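Local coordinates for UDP-N-Acetylglucosamine 2-Epimerase (Thermus thermophilus, PDB 1V4V) that catalyses the epimerisation of UDP-N-acetylglucosamine at C2 of the sugar, interconverting it with UDP-N-acetylmannosamine, at the interface of chains A and B. Sequence-based numbering; all coordinates share one arbitrary frame. Chains: chain A/B, UDP-N-Acetylglucosamine 2-Epimerase.

The interface of chains A and B. Residues chain A 72, 130, 134-135, 138; chain B 112-113, 146.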
# COMPACT_ATOMS: atom_id res chain seq x y z
N LEU A 72 2.48 1.68 -16.92
CA LEU A 72 2.50 1.20 -15.55
C LEU A 72 1.60 -0.00 -15.24
O LEU A 72 2.03 -0.95 -14.59
CB LEU A 72 2.20 2.35 -14.59
CG LEU A 72 3.24 3.48 -14.67
CD1 LEU A 72 2.92 4.56 -13.65
CD2 LEU A 72 4.63 2.91 -14.41
N LEU A 130 -0.02 12.58 -3.42
CA LEU A 130 -0.13 11.44 -4.33
C LEU A 130 0.14 11.81 -5.79
O LEU A 130 0.34 10.92 -6.62
CB LEU A 130 -1.51 10.80 -4.23
CG LEU A 130 -1.82 9.98 -2.98
CD1 LEU A 130 -3.27 9.55 -3.00
CD2 LEU A 130 -0.91 8.77 -2.91
N PHE A 134 4.65 11.06 -8.62
CA PHE A 134 3.72 10.05 -9.12
C PHE A 134 4.52 9.08 -9.98
O PHE A 134 5.27 9.50 -10.86
CB PHE A 134 2.63 10.70 -9.98
CG PHE A 134 1.75 9.71 -10.68
CD1 PHE A 134 0.70 9.09 -10.01
CD2 PHE A 134 1.98 9.39 -12.02
CE1 PHE A 134 -0.10 8.16 -10.65
CE2 PHE A 134 1.18 8.45 -12.67
CZ PHE A 134 0.14 7.83 -11.99
N PRO A 135 4.36 7.77 -9.75
CA PRO A 135 3.49 7.11 -8.76
C PRO A 135 4.22 6.70 -7.48
O PRO A 135 3.69 5.94 -6.68
CB PRO A 135 2.98 5.90 -9.53
CG PRO A 135 4.23 5.47 -10.25
CD PRO A 135 4.81 6.79 -10.76
N ALA A 138 2.53 7.00 -3.96
CA ALA A 138 1.52 5.96 -3.82
C ALA A 138 2.22 4.61 -3.65
O ALA A 138 1.84 3.82 -2.79
CB ALA A 138 0.62 5.92 -5.06
N PHE B 112 -6.11 4.82 -10.62
CA PHE B 112 -5.09 5.71 -10.09
C PHE B 112 -3.90 5.86 -11.04
O PHE B 112 -3.38 6.96 -11.25
CB PHE B 112 -4.58 5.20 -8.74
CG PHE B 112 -3.50 6.05 -8.15
CD1 PHE B 112 -3.81 7.18 -7.40
CD2 PHE B 112 -2.16 5.73 -8.36
CE1 PHE B 112 -2.80 7.99 -6.88
CE2 PHE B 112 -1.14 6.53 -7.84
CZ PHE B 112 -1.47 7.66 -7.09
N LEU B 113 -3.45 4.74 -11.60
CA LEU B 113 -2.32 4.76 -12.52
C LEU B 113 -2.67 5.54 -13.80
O LEU B 113 -1.77 6.06 -14.47
CB LEU B 113 -1.88 3.32 -12.85
CG LEU B 113 -1.22 2.59 -11.67
CD1 LEU B 113 -0.89 1.14 -12.04
CD2 LEU B 113 0.04 3.33 -11.26
N LEU B 146 -5.27 5.00 -2.18
CA LEU B 146 -5.49 5.65 -3.47
C LEU B 146 -6.79 6.43 -3.64
O LEU B 146 -6.99 7.08 -4.66
CB LEU B 146 -5.44 4.59 -4.58
CG LEU B 146 -4.28 3.60 -4.54
CD1 LEU B 146 -4.46 2.56 -5.65
CD2 LEU B 146 -2.95 4.34 -4.70
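A:Phe134 and B:Phe112 both extend with CG opposite the backbone N (chi1 172° and 179°), and their side chains slide past each other in opposite directions until the edge of A:Phe134 comes up under the rim of one face of B:Phe112. The planes are inclined at about 50°, so this is no parallel stack: CE1 of A:Phe134 approaches that face near its rim, 3.4 Å from CE2 of B:Phe112. On the opposite face of B:Phe112 the methyl CB of A:Ala138 lies 3.3 Å from the same CE2. The rim is thus pinched between two groups of chain A. On the same side as that methyl, B:Leu146 lays CD2 over the ring centre, 3.8 Å above the plane, supporting B:Phe112 from within its own chain. A:Leu130 closes in beyond the rim, where the CB of A:Leu130 is 4.1 Å from CE1 of B:Phe112.

A:Phe134 is backed in turn by A:Pro135, which follows a cis peptide bond and puts CB over the centre of the ring. The same ring directs CZ at the end of a helix, 3.6 Å from the backbone O of B:Leu113; the slightly positive C-H edge probably suits this carbonyl. Cutting A:Phe134 back to an alanine is likely to leave one face of the B:Phe112 rim without its packing partner and open a gap beside the B:Leu113 backbone. Farther along, A:Leu72 and B:Leu113 cross at about a right angle, CD1 of the first lying 3.9 Å from CD2 of the second.

This apolar patch is part of the two-fold homodimer interface, and its twin has the chains exchanged. B:Phe112 and B:Leu113 end helix 102-113. They pack against the loop of chain A carrying A:Leu130, A:Phe134 and A:Pro135, the first turn of helix 136-146, and the start of helix 72-89.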